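Local coordinates for protein pilotin OutS (Dickeya dadantii, PDB 3UTK) that serves as the outer-membrane pilot lipoprotein of type II secretion, interacting with the secretin OutD in a system that exports pectate lyases and cellulases, at residues Q43-A48 / P94-N99; S54-V59 / T113-F118. One frame throughout, in Å; residues are numbered along the deposited sequence.

Contact 1: Q43-A48 / P94-N99; sequences QISQLA and PQLSEN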
loop_
_atom_site.group_PDB
_atom_site.type_symbol
_atom_site.label_atom_id
_atom_site.label_comp_id
_atom_site.label_asym_id
_atom_site.label_seq_id
_atom_site.Cartn_x
_atom_site.Cartn_y
_atom_site.Cartn_z
ATOM N N GLN A 43 -2.649 -1.536 12.962
ATOM C CA GLN A 43 -2.186 -0.357 12.229
ATOM C C GLN A 43 -1.140 -0.693 11.168
ATOM O O GLN A 43 -1.294 -0.329 9.997
ATOM C CB GLN A 43 -1.658 0.712 13.194
ATOM C CG GLN A 43 -2.715 1.222 14.152
ATOM C CD GLN A 43 -2.215 2.328 15.053
ATOM O OE1 GLN A 43 -1.028 2.664 15.055
ATOM N NE2 GLN A 43 -3.123 2.905 15.832
ATOM N N ILE A 44 -0.088 -1.400 11.576
ATOM C CA ILE A 44 1.020 -1.719 10.679
ATOM C C ILE A 44 0.577 -2.606 9.521
ATOM O O ILE A 44 0.954 -2.378 8.369
ATOM C CB ILE A 44 2.165 -2.411 11.431
ATOM C CG1 ILE A 44 2.596 -1.565 12.631
ATOM C CG2 ILE A 44 3.333 -2.667 10.491
ATOM C CD1 ILE A 44 3.626 -2.233 13.512
ATOM N N SER A 45 -0.221 -3.619 9.835
ATOM C CA SER A 45 -0.767 -4.516 8.823
ATOM C C SER A 45 -1.612 -3.766 7.801
ATOM O O SER A 45 -1.614 -4.101 6.611
ATOM C CB SER A 45 -1.620 -5.591 9.485
ATOM O OG SER A 45 -0.803 -6.526 10.158
ATOM N N GLN A 46 -2.342 -2.762 8.273
ATOM C CA GLN A 46 -3.214 -1.991 7.397
ATOM C C GLN A 46 -2.406 -1.151 6.416
ATOM O O GLN A 46 -2.728 -1.097 5.231
ATOM C CB GLN A 46 -4.176 -1.112 8.210
ATOM C CG GLN A 46 -5.260 -1.912 8.929
ATOM C CD GLN A 46 -6.362 -1.051 9.524
ATOM O OE1 GLN A 46 -6.359 0.175 9.397
ATOM N NE2 GLN A 46 -7.318 -1.700 10.180
ATOM N N LEU A 47 -1.359 -0.494 6.911
ATOM C CA LEU A 47 -0.510 0.329 6.054
ATOM C C LEU A 47 0.225 -0.521 5.026
ATOM O O LEU A 47 0.338 -0.131 3.862
ATOM C CB LEU A 47 0.496 1.122 6.887
ATOM C CG LEU A 47 -0.133 2.070 7.904
ATOM C CD1 LEU A 47 0.952 2.773 8.717
ATOM C CD2 LEU A 47 -1.027 3.077 7.207
ATOM N N ALA A 48 0.714 -1.682 5.463
ATOM C CA ALA A 48 1.474 -2.570 4.593
ATOM C C ALA A 48 0.598 -3.069 3.458
ATOM O O ALA A 48 1.060 -3.227 2.328
ATOM C CB ALA A 48 2.058 -3.751 5.387
ATOM N N PRO A 94 8.286 -1.647 5.830
ATOM C CA PRO A 94 8.741 -1.881 4.448
ATOM C C PRO A 94 8.870 -3.359 4.048
ATOM O O PRO A 94 8.412 -3.744 2.971
ATOM C CB PRO A 94 10.114 -1.207 4.409
ATOM C CG PRO A 94 10.088 -0.209 5.550
ATOM C CD PRO A 94 9.265 -0.867 6.612
ATOM N N GLN A 95 9.510 -4.173 4.883
ATOM C CA GLN A 95 9.610 -5.597 4.587
ATOM C C GLN A 95 8.235 -6.260 4.555
ATOM O O GLN A 95 7.966 -7.109 3.700
ATOM C CB GLN A 95 10.502 -6.315 5.595
ATOM C CG GLN A 95 10.654 -7.801 5.291
ATOM C CD GLN A 95 11.185 -8.050 3.888
ATOM O OE1 GLN A 95 12.126 -7.395 3.442
ATOM N NE2 GLN A 95 10.575 -8.992 3.182
ATOM N N LEU A 96 7.368 -5.878 5.488
ATOM C CA LEU A 96 6.035 -6.464 5.534
ATOM C C LEU A 96 5.289 -6.149 4.244
ATOM O O LEU A 96 4.578 -6.997 3.703
ATOM C CB LEU A 96 5.241 -5.953 6.737
ATOM C CG LEU A 96 3.801 -6.479 6.764
ATOM C CD1 LEU A 96 3.784 -8.009 6.809
ATOM C CD2 LEU A 96 3.012 -5.899 7.920
ATOM N N SER A 97 5.468 -4.927 3.754
ATOM C CA SER A 97 4.819 -4.476 2.528
ATOM C C SER A 97 5.227 -5.337 1.337
ATOM O O SER A 97 4.385 -5.749 0.534
ATOM C CB SER A 97 5.181 -3.017 2.243
ATOM O OG SER A 97 4.678 -2.153 3.243
ATOM N N GLU A 98 6.528 -5.600 1.233
ATOM C CA GLU A 98 7.064 -6.414 0.150
ATOM C C GLU A 98 6.574 -7.857 0.268
ATOM O O GLU A 98 6.237 -8.485 -0.738
ATOM C CB GLU A 98 8.596 -6.347 0.129
ATOM C CG GLU A 98 9.272 -7.217 -0.934
ATOM C CD GLU A 98 8.924 -6.819 -2.364
ATOM O OE1 GLU A 98 8.343 -5.734 -2.569
ATOM O OE2 GLU A 98 9.237 -7.601 -3.291
ATOM N N ASN A 99 6.520 -8.378 1.492
ATOM C CA ASN A 99 6.016 -9.739 1.709
ATOM C C ASN A 99 4.564 -9.901 1.269
ATOM O O ASN A 99 4.203 -10.894 0.636
ATOM C CB ASN A 99 6.162 -10.154 3.172
ATOM C CG ASN A 99 7.601 -10.402 3.564
ATOM O OD1 ASN A 99 7.916 -10.583 4.743
ATOM N ND2 ASN A 99 8.488 -10.406 2.575
#

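Contact 2: S54-V59 / T113-F118; sequences SKYLRV and TQCSSF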
loop_
_atom_site.group_PDB
_atom_site.type_symbol
_atom_site.label_atom_id
_atom_site.label_comp_id
_atom_site.label_asym_id
_atom_site.label_seq_id
_atom_site.Cartn_x
_atom_site.Cartn_y
_atom_site.Cartn_z
ATOM N N SER A 54 -0.708 -0.782 -3.752
ATOM C CA SER A 54 -0.156 0.257 -4.602
ATOM C C SER A 54 0.974 -0.250 -5.498
ATOM O O SER A 54 1.010 0.086 -6.668
ATOM C CB SER A 54 0.328 1.440 -3.767
ATOM O OG SER A 54 -0.757 2.030 -3.073
ATOM N N LYS A 55 1.915 -1.023 -4.950
ATOM C CA LYS A 55 2.986 -1.582 -5.779
ATOM C C LYS A 55 2.394 -2.540 -6.820
ATOM O O LYS A 55 2.846 -2.588 -7.960
ATOM C CB LYS A 55 4.046 -2.290 -4.923
ATOM C CG LYS A 55 5.209 -2.863 -5.734
ATOM C CD LYS A 55 6.320 -3.428 -4.858
ATOM C CE LYS A 55 7.498 -3.884 -5.713
ATOM N NZ LYS A 55 8.724 -4.118 -4.900
ATOM N N TYR A 56 1.392 -3.314 -6.419
ATOM C CA TYR A 56 0.711 -4.209 -7.355
ATOM C C TYR A 56 0.135 -3.420 -8.540
ATOM O O TYR A 56 0.243 -3.833 -9.694
ATOM C CB TYR A 56 -0.378 -5.028 -6.636
ATOM C CG TYR A 56 -0.994 -6.113 -7.489
ATOM C CD1 TYR A 56 -1.973 -5.816 -8.430
ATOM C CD2 TYR A 56 -0.608 -7.441 -7.338
ATOM C CE1 TYR A 56 -2.536 -6.815 -9.211
ATOM C CE2 TYR A 56 -1.166 -8.441 -8.115
ATOM C CZ TYR A 56 -2.124 -8.125 -9.045
ATOM O OH TYR A 56 -2.669 -9.124 -9.820
ATOM N N LEU A 57 -0.446 -2.260 -8.265
ATOM C CA LEU A 57 -1.005 -1.463 -9.346
ATOM C C LEU A 57 0.112 -0.972 -10.263
ATOM O O LEU A 57 -0.000 -1.053 -11.481
ATOM C CB LEU A 57 -1.809 -0.273 -8.817
ATOM C CG LEU A 57 -3.201 -0.555 -8.238
ATOM C CD1 LEU A 57 -3.820 0.705 -7.605
ATOM C CD2 LEU A 57 -4.147 -1.112 -9.308
ATOM N N ARG A 58 1.189 -0.464 -9.677
ATOM C CA ARG A 58 2.269 0.082 -10.495
ATOM C C ARG A 58 2.906 -1.002 -11.362
ATOM O O ARG A 58 3.117 -0.807 -12.558
ATOM C CB ARG A 58 3.346 0.760 -9.631
ATOM C CG ARG A 58 4.382 1.549 -10.445
ATOM C CD ARG A 58 5.531 2.036 -9.571
ATOM N NE ARG A 58 6.403 0.936 -9.185
ATOM C CZ ARG A 58 6.736 0.634 -7.935
ATOM N NH1 ARG A 58 6.273 1.359 -6.925
ATOM N NH2 ARG A 58 7.534 -0.402 -7.698
ATOM N N VAL A 59 3.224 -2.141 -10.755
ATOM C CA VAL A 59 4.009 -3.161 -11.440
ATOM C C VAL A 59 3.161 -4.105 -12.297
ATOM O O VAL A 59 3.515 -4.392 -13.447
ATOM C CB VAL A 59 4.874 -3.972 -10.447
ATOM C CG1 VAL A 59 5.629 -5.085 -11.173
ATOM C CG2 VAL A 59 5.838 -3.042 -9.709
ATOM N N THR A 113 -8.554 -9.403 -12.760
ATOM C CA THR A 113 -9.508 -9.270 -11.663
ATOM C C THR A 113 -8.957 -8.389 -10.539
ATOM O O THR A 113 -9.614 -7.448 -10.084
ATOM C CB THR A 113 -9.866 -10.664 -11.117
ATOM O OG1 THR A 113 -10.431 -11.446 -12.177
ATOM C CG2 THR A 113 -10.875 -10.573 -9.974
ATOM N N GLN A 114 -7.754 -8.703 -10.081
ATOM C CA GLN A 114 -7.113 -7.915 -9.039
ATOM C C GLN A 114 -6.917 -6.455 -9.457
ATOM O O GLN A 114 -7.192 -5.535 -8.678
ATOM C CB GLN A 114 -5.776 -8.550 -8.632
ATOM C CG GLN A 114 -5.192 -7.918 -7.381
ATOM C CD GLN A 114 -6.020 -8.246 -6.169
ATOM O OE1 GLN A 114 -5.939 -9.354 -5.652
ATOM N NE2 GLN A 114 -6.829 -7.291 -5.710
ATOM N N CYS A 115 -6.447 -6.232 -10.681
ATOM C CA CYS A 115 -6.232 -4.865 -11.161
ATOM C C CYS A 115 -7.531 -4.080 -11.214
ATOM O O CYS A 115 -7.576 -2.912 -10.821
ATOM C CB CYS A 115 -5.583 -4.849 -12.548
ATOM S SG CYS A 115 -3.894 -5.511 -12.601
ATOM N N SER A 116 -8.583 -4.700 -11.733
ATOM C CA SER A 116 -9.874 -4.024 -11.817
ATOM C C SER A 116 -10.352 -3.646 -10.411
ATOM O O SER A 116 -10.870 -2.549 -10.186
ATOM C CB SER A 116 -10.910 -4.929 -12.495
ATOM O OG SER A 116 -12.143 -4.244 -12.649
ATOM N N SER A 117 -10.170 -4.563 -9.467
ATOM C CA SER A 117 -10.599 -4.322 -8.091
ATOM C C SER A 117 -9.801 -3.190 -7.419
ATOM O O SER A 117 -10.397 -2.283 -6.829
ATOM C CB SER A 117 -10.520 -5.607 -7.255
ATOM O OG SER A 117 -11.024 -5.376 -5.956
ATOM N N PHE A 118 -8.470 -3.246 -7.490
ATOM C CA PHE A 118 -7.629 -2.198 -6.887
ATOM C C PHE A 118 -7.861 -0.835 -7.566
ATOM O O PHE A 118 -7.911 0.208 -6.898
ATOM C CB PHE A 118 -6.142 -2.573 -6.936
ATOM C CG PHE A 118 -5.704 -3.559 -5.868
ATOM C CD1 PHE A 118 -6.392 -3.682 -4.662
ATOM C CD2 PHE A 118 -4.595 -4.368 -6.083
ATOM C CE1 PHE A 118 -5.967 -4.586 -3.682
ATOM C CE2 PHE A 118 -4.158 -5.272 -5.107
ATOM C CZ PHE A 118 -4.857 -5.390 -3.907
#

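Contact 1: Q43-A48 / P94-N99
Helix segments 43-48 and 94-99 pass each other with axes 9.1 Å apart at closest approach and N-to-C directions 53° from parallel, bringing the CA atoms of Ala48 and Ser97 to 4.4 Å. So close a backbone approach rests on small residues. The methyl of Ala48 points at the facing helix and meets Leu96, while the hydroxyl of Ser97 lies against the Ala48 backbone, Ser97 OG 3.5 Å from Ala48 CA. Leu96 reaches across with its CG anti to the backbone N (chi1 176°), and its CD2 branch does most of the touching. Leu96 CD2 presses on Ala48 CB at 3.5 Å, tighter than usual van der Waals contact, and Leu96 CG abuts the same CB. Leu96 CD2 also lies 4.1 Å from Ile44 CG2, the two branched side chains crossing obliquely, and it brushes CA of the exposed Ser45. Ser97 OG lies anti to the carbonyl carbon, beside its own backbone N (chi1 -65°), and hydrogen-bonds to the carbonyl O of Leu93, which gives this buried hydroxyl a partner one helical turn back. Leu73 of helix 69-82 also touches Ser97, and Tyr90, in the loop before helix 94-106, touches Ile44 and Leu47. The join is thus apolar: a leucine methyl and CG meet an alanine CB, and the serine hydroxyl that comes close is bonded back along its own chain.

Contact 2: S54-V59 / T113-F118
In the pilotin's nested alpha-helical hairpins, segment 54-59 near the end of helix 40-60 packs against segment 113-118 of helix 111-121, beside the Cys61-Cys115 disulfide. The segment axes approach to 10.1 Å, with their N-to-C directions 118° apart. Tyr56 and Leu57 supply the first side; Gln114, Cys115 and Phe118 supply the second. The Tyr56 ring, carried across with CG anti to the backbone N (chi1 -172°), receives the aliphatic part of Gln114 over one face, where Gln114 CG sits 3.4 Å from Tyr56 CE1. Gln114 CB lies 3.4 Å from Tyr56 OH. Phe118 turns its edge toward the face of Tyr56 in an offset edge-to-face pair, centroids 5.7 Å apart and planes at 76°; the closest atoms are Phe118 CD2 and Tyr56 CD1 at 3.8 Å. Leu57 runs obliquely past Phe118 and presses its CD2 methyl on Phe118 CB at 3.4 Å, while Leu126 of helix 123-131 also packs on Leu57. Leu104 and Leu105 of helix 94-106 touch Tyr56, placing its ring among three helices. Cys115 SG, bonded to Cys61, makes an oblique sulfur-aromatic contact, 5.2 Å from the Tyr56 centroid. The Gln114 chain bends at chi2, and its NE2 lies 3.2 Å above the plane of the Phe118 ring, over its centre.

Overall arrangement
From the N-terminal end of the modelled chain, helix 40-60 contributes first to contact 1 and then to contact 2, whose centres are 16 Å apart on opposite sides of the chain's centre. The chain then passes through helix 69-82 and returns at helix 94-106 to close contact 1 across 45 intervening residues. Helix 111-121 follows and closes contact 2 across 53. The segments alternate in sequence, so the two closures cross rather than nest. Helix 40-60 is thereby tied to two successive helices, and a salt bridge from Lys55 NZ to Glu98 OE1, 2.9 Å, links the contacts directly. Helix 123-131 comes last and packs on Ser54 of the shared helix.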